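PDB 2ITM: xylulose kinase, which catalyses the ATP-dependent phosphorylation of D-xylulose to D-xylulose 5-phosphate, working as a homodimer of the FGGY kinase family. Local coordinates for residues A[322-327]-A[354-359]; A[326-331]-A[348-353]; A[372-377]-A[467-472]. All blocks are in the same frame, centred on the assembly; numbering follows the deposited sequence.

How the contacts relate
The three contacts form a connected series at one side of the chain, with centres about 37, 30 and 23 Å from the chain's centre for contacts 1, 2 and 3. None lies at the xylulose pocket or at Asp233, the probable proton acceptor. Contacts 1 and 2 share Pro326 and Val327, and their centres are about 10 Å apart; His356 NE2 of contact 1 lies 3.4 Å from Gly351 O of contact 2. Contacts 2 and 3 meet where Trp328 and Leu330 pack on Thr471 and Phe472, centres about 14 Å apart. Helix 358-381 runs from contact 1 to contact 3. Contacts 1 and 2 touch the second subunit, whereas contact 3 touches no other chain of the assembly.

Contact 1 of 3, residues A[322-327]-A[354-359]; sequences ESAEPV and HQHGPN
Ala324, against which Gln355 lays its carboxamide, and Ser323 at the margin of that contact direct their backbone N-H groups to a single oxygen, OD1 of Asp321; the bond from Ser323 is sound and that from Ala324 weak. Together they probably help to hold the turn that faces the second segment. Gln355 holds CG anti to its carbonyl carbon (chi1 -73°) and continues as an extended chain, which carries the amide to the backbone of Ala324 and Glu325. There NE2 lies 3.7 Å from Ala324 CA and 4.2 Å from Ala324 CB, while OE1 stands 3.6 Å from Glu325 N, near it but not hydrogen-bonded to it. The contact between the amide and the loop is therefore one of van der Waals proximity. Glu325 passes the same amide with its carboxylate turned 62° from the amide plane, and the two OE1 atoms of Glu325 and Gln355 stay 3.9 Å apart, as suits two acceptors.

His356 makes the second half of the contact. With CG anti to the carbonyl carbon (chi1 -62°), its imidazole comes against the loop, and Val327 CG2 lies over one ring face, at a separation that is doubtful in the model. The two side chains slide past each other in opposite directions. His356 NE2 makes a weak hydrogen bond to Gly351 O, which weakly links the ring to strand 345-353. Leu304 of the second subunit also packs on His356.

The loop 322-327 leads from helix 310-316 into strand 328-333. Residues 354-359 connect strand 345-353 to helix 358-381, whose N-cap is Gly357; Glu360 OE2 accepts the N-H of Gly357. The contact sits at the open end of the hairpin, beside the start of helix 358-381.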
loop_
_atom_site.group_PDB
_atom_site.type_symbol
_atom_site.label_atom_id
_atom_site.label_comp_id
_atom_site.label_asym_id
_atom_site.label_seq_id
_atom_site.Cartn_x
_atom_site.Cartn_y
_atom_site.Cartn_z
ATOM N N GLU A 322 20.551 -9.861 -3.325
ATOM C CA GLU A 322 21.261 -8.901 -4.152
ATOM C C GLU A 322 20.734 -8.821 -5.580
ATOM O O GLU A 322 20.881 -7.805 -6.242
ATOM C CB GLU A 322 22.739 -9.223 -4.173
ATOM C CG GLU A 322 23.427 -9.047 -2.836
ATOM C CD GLU A 322 23.623 -7.584 -2.450
ATOM O OE1 GLU A 322 22.627 -6.857 -2.329
ATOM O OE2 GLU A 322 24.782 -7.170 -2.270
ATOM N N SER A 323 20.127 -9.894 -6.060
ATOM C CA SER A 323 19.801 -10.000 -7.475
ATOM C C SER A 323 18.381 -9.513 -7.722
ATOM O O SER A 323 18.024 -9.148 -8.837
ATOM C CB SER A 323 19.936 -11.446 -7.947
ATOM O OG SER A 323 18.835 -12.216 -7.514
ATOM N N ALA A 324 17.581 -9.523 -6.666
ATOM C CA ALA A 324 16.294 -8.852 -6.649
ATOM C C ALA A 324 16.396 -7.425 -7.134
ATOM O O ALA A 324 17.266 -6.676 -6.723
ATOM C CB ALA A 324 15.710 -8.897 -5.270
ATOM N N GLU A 325 15.487 -7.052 -8.014
ATOM C CA GLU A 325 15.214 -5.655 -8.252
ATOM C C GLU A 325 14.788 -4.936 -6.986
ATOM O O GLU A 325 14.269 -5.535 -6.059
ATOM C CB GLU A 325 14.151 -5.495 -9.325
ATOM C CG GLU A 325 14.656 -5.728 -10.729
ATOM C CD GLU A 325 13.571 -6.241 -11.642
ATOM O OE1 GLU A 325 12.591 -6.805 -11.131
ATOM O OE2 GLU A 325 13.695 -6.072 -12.867
ATOM N N PRO A 326 15.035 -3.636 -6.957
ATOM C CA PRO A 326 14.771 -2.815 -5.761
ATOM C C PRO A 326 13.280 -2.703 -5.510
ATOM O O PRO A 326 12.517 -2.534 -6.447
ATOM C CB PRO A 326 15.357 -1.460 -6.143
ATOM C CG PRO A 326 16.315 -1.757 -7.211
ATOM C CD PRO A 326 15.742 -2.873 -7.993
ATOM N N VAL A 327 12.894 -2.831 -4.250
ATOM C CA VAL A 327 11.699 -2.211 -3.713
ATOM C C VAL A 327 12.027 -0.793 -3.319
ATOM O O VAL A 327 13.098 -0.529 -2.809
ATOM C CB VAL A 327 11.241 -2.928 -2.446
ATOM C CG1 VAL A 327 9.911 -2.433 -2.017
ATOM C CG2 VAL A 327 11.199 -4.394 -2.662
ATOM N N HIS A 354 7.305 -10.781 -7.102
ATOM C CA HIS A 354 7.485 -12.128 -6.582
ATOM C C HIS A 354 8.796 -12.327 -5.828
ATOM O O HIS A 354 8.914 -13.249 -5.021
ATOM C CB HIS A 354 7.373 -13.147 -7.713
ATOM C CG HIS A 354 8.530 -13.125 -8.666
ATOM N ND1 HIS A 354 8.697 -12.139 -9.612
ATOM C CD2 HIS A 354 9.582 -13.964 -8.812
ATOM C CE1 HIS A 354 9.795 -12.372 -10.303
ATOM N NE2 HIS A 354 10.350 -13.476 -9.840
ATOM N N GLN A 355 9.759 -11.465 -6.096
ATOM C CA GLN A 355 11.125 -11.659 -5.653
ATOM C C GLN A 355 11.285 -11.234 -4.199
ATOM O O GLN A 355 12.314 -11.476 -3.586
ATOM C CB GLN A 355 12.054 -10.822 -6.513
ATOM C CG GLN A 355 12.255 -11.340 -7.903
ATOM C CD GLN A 355 13.613 -10.976 -8.452
ATOM O OE1 GLN A 355 13.751 -9.991 -9.170
ATOM N NE2 GLN A 355 14.619 -11.763 -8.109
ATOM N N HIS A 356 10.262 -10.576 -3.669
ATOM C CA HIS A 356 10.412 -9.786 -2.464
ATOM C C HIS A 356 9.822 -10.505 -1.250
ATOM O O HIS A 356 8.676 -10.908 -1.259
ATOM C CB HIS A 356 9.768 -8.410 -2.618
ATOM C CG HIS A 356 10.376 -7.571 -3.696
ATOM N ND1 HIS A 356 11.735 -7.416 -3.837
ATOM C CD2 HIS A 356 9.810 -6.835 -4.676
ATOM C CE1 HIS A 356 11.980 -6.626 -4.864
ATOM N NE2 HIS A 356 10.827 -6.258 -5.387
ATOM N N GLY A 357 10.627 -10.637 -0.211
ATOM C CA GLY A 357 10.139 -10.935 1.133
ATOM C C GLY A 357 10.614 -9.932 2.162
ATOM O O GLY A 357 11.114 -8.877 1.816
ATOM N N PRO A 358 10.465 -10.283 3.433
ATOM C CA PRO A 358 10.678 -9.354 4.539
ATOM C C PRO A 358 12.092 -8.800 4.610
ATOM O O PRO A 358 12.277 -7.687 5.048
ATOM C CB PRO A 358 10.398 -10.213 5.757
ATOM C CG PRO A 358 9.489 -11.236 5.276
ATOM C CD PRO A 358 9.910 -11.561 3.898
ATOM N N ASN A 359 13.064 -9.583 4.178
ATOM C CA ASN A 359 14.446 -9.135 4.106
ATOM C C ASN A 359 14.604 -7.943 3.135
ATOM O O ASN A 359 15.228 -6.946 3.449
ATOM C CB ASN A 359 15.341 -10.276 3.634
ATOM C CG ASN A 359 15.345 -11.459 4.581
ATOM O OD1 ASN A 359 15.103 -11.323 5.765
ATOM N ND2 ASN A 359 15.639 -12.626 4.045
#

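Contact 2 of 3, residues A[326-331]-A[348-353]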
loop_
_atom_site.group_PDB
_atom_site.type_symbol
_atom_site.label_atom_id
_atom_site.label_comp_id
_atom_site.label_asym_id
_atom_site.label_seq_id
_atom_site.Cartn_x
_atom_site.Cartn_y
_atom_site.Cartn_z
ATOM N N PRO A 326 15.035 -3.636 -6.957
ATOM C CA PRO A 326 14.771 -2.815 -5.761
ATOM C C PRO A 326 13.280 -2.703 -5.510
ATOM O O PRO A 326 12.517 -2.534 -6.447
ATOM C CB PRO A 326 15.357 -1.460 -6.143
ATOM C CG PRO A 326 16.315 -1.757 -7.211
ATOM C CD PRO A 326 15.742 -2.873 -7.993
ATOM N N VAL A 327 12.894 -2.831 -4.250
ATOM C CA VAL A 327 11.699 -2.211 -3.713
ATOM C C VAL A 327 12.027 -0.793 -3.319
ATOM O O VAL A 327 13.098 -0.529 -2.809
ATOM C CB VAL A 327 11.241 -2.928 -2.446
ATOM C CG1 VAL A 327 9.911 -2.433 -2.017
ATOM C CG2 VAL A 327 11.199 -4.394 -2.662
ATOM N N TRP A 328 11.091 0.115 -3.551
ATOM C CA TRP A 328 11.256 1.493 -3.139
ATOM C C TRP A 328 10.293 1.867 -2.016
ATOM O O TRP A 328 9.087 1.790 -2.171
ATOM C CB TRP A 328 11.117 2.434 -4.334
ATOM C CG TRP A 328 12.051 2.109 -5.438
ATOM C CD1 TRP A 328 11.836 1.246 -6.453
ATOM C CD2 TRP A 328 13.361 2.634 -5.635
ATOM N NE1 TRP A 328 12.927 1.193 -7.275
ATOM C CE2 TRP A 328 13.880 2.044 -6.792
ATOM C CE3 TRP A 328 14.153 3.556 -4.950
ATOM C CZ2 TRP A 328 15.150 2.328 -7.265
ATOM C CZ3 TRP A 328 15.402 3.839 -5.425
ATOM C CH2 TRP A 328 15.890 3.231 -6.570
ATOM N N PHE A 329 10.847 2.277 -0.886
ATOM C CA PHE A 329 10.053 2.815 0.206
ATOM C C PHE A 329 10.091 4.329 0.203
ATOM O O PHE A 329 11.146 4.922 0.310
ATOM C CB PHE A 329 10.532 2.255 1.549
ATOM C CG PHE A 329 9.755 2.748 2.735
ATOM C CD1 PHE A 329 8.451 2.365 2.937
ATOM C CD2 PHE A 329 10.340 3.574 3.664
ATOM C CE1 PHE A 329 7.758 2.800 4.024
ATOM C CE2 PHE A 329 9.646 4.015 4.748
ATOM C CZ PHE A 329 8.351 3.628 4.924
ATOM N N LEU A 330 8.931 4.953 0.071
ATOM C CA LEU A 330 8.858 6.394 0.092
ATOM C C LEU A 330 8.122 6.917 1.319
ATOM O O LEU A 330 6.909 6.851 1.402
ATOM C CB LEU A 330 8.262 6.927 -1.211
ATOM C CG LEU A 330 8.758 6.317 -2.526
ATOM C CD1 LEU A 330 7.762 6.456 -3.612
ATOM C CD2 LEU A 330 10.068 6.870 -2.953
ATOM N N PRO A 331 8.885 7.422 2.278
ATOM C CA PRO A 331 8.306 7.937 3.505
ATOM C C PRO A 331 8.019 9.413 3.387
ATOM O O PRO A 331 8.880 10.196 3.038
ATOM C CB PRO A 331 9.378 7.681 4.520
ATOM C CG PRO A 331 10.644 7.770 3.750
ATOM C CD PRO A 331 10.329 7.575 2.289
ATOM N N VAL A 348 4.978 4.793 1.291
ATOM C CA VAL A 348 4.630 3.950 0.163
ATOM C C VAL A 348 5.677 2.870 -0.066
ATOM O O VAL A 348 6.860 3.151 -0.068
ATOM C CB VAL A 348 4.442 4.768 -1.103
ATOM C CG1 VAL A 348 3.885 3.920 -2.192
ATOM C CG2 VAL A 348 3.546 5.955 -0.842
ATOM N N PHE A 349 5.225 1.633 -0.241
ATOM C CA PHE A 349 6.040 0.575 -0.836
ATOM C C PHE A 349 5.754 0.432 -2.326
ATOM O O PHE A 349 4.687 -0.004 -2.719
ATOM C CB PHE A 349 5.799 -0.766 -0.142
ATOM C CG PHE A 349 6.644 -1.001 1.050
ATOM C CD1 PHE A 349 6.084 -1.321 2.260
ATOM C CD2 PHE A 349 8.011 -0.944 0.961
ATOM C CE1 PHE A 349 6.876 -1.560 3.363
ATOM C CE2 PHE A 349 8.796 -1.169 2.048
ATOM C CZ PHE A 349 8.231 -1.477 3.251
ATOM N N PHE A 350 6.730 0.811 -3.133
ATOM C CA PHE A 350 6.605 0.845 -4.576
ATOM C C PHE A 350 7.461 -0.210 -5.271
ATOM O O PHE A 350 8.632 -0.319 -5.024
ATOM C CB PHE A 350 6.976 2.230 -5.099
ATOM C CG PHE A 350 6.808 2.377 -6.568
ATOM C CD1 PHE A 350 5.576 2.667 -7.108
ATOM C CD2 PHE A 350 7.873 2.207 -7.410
ATOM C CE1 PHE A 350 5.419 2.789 -8.443
ATOM C CE2 PHE A 350 7.718 2.324 -8.750
ATOM C CZ PHE A 350 6.486 2.616 -9.269
ATOM N N GLY A 351 6.847 -0.960 -6.169
ATOM C CA GLY A 351 7.587 -1.832 -7.076
ATOM C C GLY A 351 7.818 -3.222 -6.545
ATOM O O GLY A 351 8.857 -3.803 -6.788
ATOM N N LEU A 352 6.875 -3.763 -5.806
ATOM C CA LEU A 352 6.980 -5.083 -5.243
ATOM C C LEU A 352 6.697 -6.180 -6.262
ATOM O O LEU A 352 5.774 -6.086 -7.027
ATOM C CB LEU A 352 6.038 -5.243 -4.053
ATOM C CG LEU A 352 5.950 -4.134 -2.996
ATOM C CD1 LEU A 352 4.574 -4.044 -2.443
ATOM C CD2 LEU A 352 6.947 -4.345 -1.886
ATOM N N THR A 353 7.523 -7.224 -6.240
ATOM C CA THR A 353 7.396 -8.371 -7.132
ATOM C C THR A 353 7.515 -9.685 -6.382
ATOM O O THR A 353 7.803 -9.706 -5.202
ATOM C CB THR A 353 8.475 -8.340 -8.206
ATOM O OG1 THR A 353 9.746 -8.591 -7.609
ATOM C CG2 THR A 353 8.627 -6.964 -8.775
HETATM O O HOH W 1 11.043 -3.713 -8.121
#
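Val348 and Phe350 pair with Leu330 and Trp328 in a two-stranded antiparallel beta hairpin, strands 328-333 and 345-353, whose short segments run at 156° to each other. Both pairs are of the hydrogen-bonded kind. Leu330 N reaches Val348 O at 2.7 Å, and Val348 N returns a bond to Leu330 O at 2.8 Å. Phe350 N binds Trp328 O at 2.7 Å, and Trp328 N binds Phe350 O at 2.9 Å. Between them Phe329 and Phe349 form the non-hydrogen-bonded pair.

The side chains alternate accordingly. Phe350 lies on the sheet face that also holds Trp328, Leu330 and Val348; Trp328 CD1 comes to the edge of its ring, 4.2 Å from Phe350 CD2. Helix 459-479 packs on this face through Thr471, Phe472 and Leu475. On the other face Phe329 CD1 lies over the Phe349 ring near its rim, the two planes 49° apart, and Val365 of helix 358-381 touches both rings. Val348 and its neighbours also form an antiparallel ladder with a strand of the second subunit, so the sheet continues across the dimer interface.

At the end by Gly351, whose backbone angles would bring a CB too near Phe350 O, one water donates to both Pro326 O and Gly351 O, linking two acceptors that cannot bond each other. On the Phe349 side of the sheet, Val327 CG1 bears on two residues, 3.8 Å from Phe349 CD2 and 3.5 Å from Leu352 CD2.

Contact 3 of 3, residues A[372-377]-A[467-472]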
loop_
_atom_site.group_PDB
_atom_site.type_symbol
_atom_site.label_atom_id
_atom_site.label_comp_id
_atom_site.label_asym_id
_atom_site.label_seq_id
_atom_site.Cartn_x
_atom_site.Cartn_y
_atom_site.Cartn_z
ATOM N N ALA A 372 15.517 9.947 2.244
ATOM C CA ALA A 372 14.774 11.077 2.770
ATOM C C ALA A 372 15.619 11.990 3.664
ATOM O O ALA A 372 15.672 13.189 3.457
ATOM C CB ALA A 372 13.555 10.595 3.500
ATOM N N LEU A 373 16.283 11.393 4.642
ATOM C CA LEU A 373 17.102 12.128 5.583
ATOM C C LEU A 373 18.236 12.899 4.913
ATOM O O LEU A 373 18.526 14.017 5.280
ATOM C CB LEU A 373 17.646 11.202 6.666
ATOM C CG LEU A 373 16.633 10.579 7.630
ATOM C CD1 LEU A 373 17.277 9.592 8.558
ATOM C CD2 LEU A 373 15.844 11.622 8.389
ATOM N N ALA A 374 18.871 12.281 3.927
ATOM C CA ALA A 374 19.967 12.897 3.199
ATOM C C ALA A 374 19.515 14.104 2.386
ATOM O O ALA A 374 20.179 15.126 2.369
ATOM C CB ALA A 374 20.640 11.889 2.313
ATOM N N ASP A 375 18.385 13.966 1.709
ATOM C CA ASP A 375 17.794 15.063 0.968
ATOM C C ASP A 375 17.440 16.184 1.924
ATOM O O ASP A 375 17.603 17.354 1.613
ATOM C CB ASP A 375 16.537 14.602 0.232
ATOM C CG ASP A 375 16.835 13.941 -1.098
ATOM O OD1 ASP A 375 17.916 14.177 -1.668
ATOM O OD2 ASP A 375 16.033 13.174 -1.635
ATOM N N GLY A 376 16.941 15.797 3.095
ATOM C CA GLY A 376 16.579 16.739 4.135
ATOM C C GLY A 376 17.749 17.591 4.572
ATOM O O GLY A 376 17.664 18.818 4.648
ATOM N N MET A 377 18.863 16.943 4.854
ATOM C CA MET A 377 20.077 17.668 5.185
ATOM C C MET A 377 20.600 18.533 4.032
ATOM O O MET A 377 20.985 19.673 4.268
ATOM C CB MET A 377 21.150 16.713 5.706
ATOM C CG MET A 377 20.783 16.062 7.032
ATOM S SD MET A 377 22.139 15.264 7.875
ATOM C CE MET A 377 22.358 13.834 6.864
ATOM N N PRO A 467 22.774 7.244 -7.948
ATOM C CA PRO A 467 21.676 7.012 -8.883
ATOM C C PRO A 467 20.388 6.554 -8.218
ATOM O O PRO A 467 19.324 6.826 -8.728
ATOM C CB PRO A 467 22.208 5.929 -9.818
ATOM C CG PRO A 467 23.412 5.380 -9.171
ATOM C CD PRO A 467 23.936 6.400 -8.247
ATOM N N ARG A 468 20.495 5.874 -7.088
ATOM C CA ARG A 468 19.320 5.513 -6.320
ATOM C C ARG A 468 18.628 6.715 -5.669
ATOM O O ARG A 468 17.415 6.778 -5.617
ATOM C CB ARG A 468 19.653 4.448 -5.283
ATOM C CG ARG A 468 20.110 3.146 -5.882
ATOM C CD ARG A 468 20.643 2.146 -4.890
ATOM N NE ARG A 468 20.193 0.793 -5.189
ATOM C CZ ARG A 468 20.836 -0.017 -5.994
ATOM N NH1 ARG A 468 21.950 0.400 -6.563
ATOM N NH2 ARG A 468 20.391 -1.230 -6.238
ATOM N N ARG A 469 19.432 7.656 -5.183
ATOM C CA ARG A 469 18.955 8.921 -4.636
ATOM C C ARG A 469 18.197 9.711 -5.691
ATOM O O ARG A 469 17.137 10.243 -5.426
ATOM C CB ARG A 469 20.130 9.757 -4.112
ATOM C CG ARG A 469 20.503 9.522 -2.657
ATOM C CD ARG A 469 21.887 9.967 -2.277
ATOM N NE ARG A 469 21.961 11.316 -1.726
ATOM C CZ ARG A 469 20.957 11.955 -1.188
ATOM N NH1 ARG A 469 19.777 11.378 -1.114
ATOM N NH2 ARG A 469 21.122 13.178 -0.723
ATOM N N GLU A 470 18.774 9.780 -6.883
ATOM C CA GLU A 470 18.148 10.391 -8.041
ATOM C C GLU A 470 16.824 9.732 -8.355
ATOM O O GLU A 470 15.847 10.388 -8.618
ATOM C CB GLU A 470 19.084 10.241 -9.220
ATOM C CG GLU A 470 18.791 11.105 -10.418
ATOM C CD GLU A 470 19.815 10.886 -11.516
ATOM O OE1 GLU A 470 21.019 10.823 -11.201
ATOM O OE2 GLU A 470 19.409 10.756 -12.677
ATOM N N THR A 471 16.811 8.417 -8.322
ATOM C CA THR A 471 15.607 7.676 -8.618
ATOM C C THR A 471 14.536 7.890 -7.549
ATOM O O THR A 471 13.393 8.179 -7.856
ATOM C CB THR A 471 15.923 6.190 -8.818
ATOM O OG1 THR A 471 16.555 6.007 -10.083
ATOM C CG2 THR A 471 14.660 5.400 -8.955
ATOM N N PHE A 472 14.936 7.755 -6.295
ATOM C CA PHE A 472 14.110 8.129 -5.151
ATOM C C PHE A 472 13.447 9.504 -5.261
ATOM O O PHE A 472 12.275 9.612 -5.105
ATOM C CB PHE A 472 14.907 8.009 -3.851
ATOM C CG PHE A 472 14.198 8.547 -2.645
ATOM C CD1 PHE A 472 13.363 7.751 -1.906
ATOM C CD2 PHE A 472 14.376 9.848 -2.249
ATOM C CE1 PHE A 472 12.721 8.250 -0.807
ATOM C CE2 PHE A 472 13.731 10.343 -1.154
ATOM C CZ PHE A 472 12.906 9.544 -0.432
#
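The guanidinium of Arg469 has Ala374 CB against one face, 3.1 Å above its plane and offset toward the rim, with Asp375 OD1 approaching obliquely. The ring of Phe472 receives Asp375 OD2 at its edge, 3.7 Å from CE2, and is met obliquely by Ala372 N. These groups lie between two helices packed almost at right angles: the short segments of 358-381 and 459-479 cross at -86°, with axes 11.0 Å apart at closest, a spacing bridged by the long side chains of Arg469 and Phe472.

Arg469 bends at chi3 and slides past Asp375 in the opposite direction, the carboxylate and guanidinium planes 35° apart. OD1 of Asp375 and NH1 of Arg469 form a long salt bridge at 3.4 Å. It is secondary to the salt bridges that Asp375 OD1 makes with Arg473 NH1, one turn further along the second helix, and Arg469 NH2 with Asp378 OD2, so each charge has two partners of opposite sign. The other carboxylate oxygen meets ring hydrogens, whose slight positive charge probably suits it.

Ile409 of helix 400-410 packs on both Ala374 and Arg469, and Pro331 of strand 328-333 touches Ala372 and Phe472. Phe472 keeps CG anti to its backbone N (chi1 172°), and its tip atom CZ lies 3.8 Å from Ala372 N and 4.1 Å from Ala372 CB.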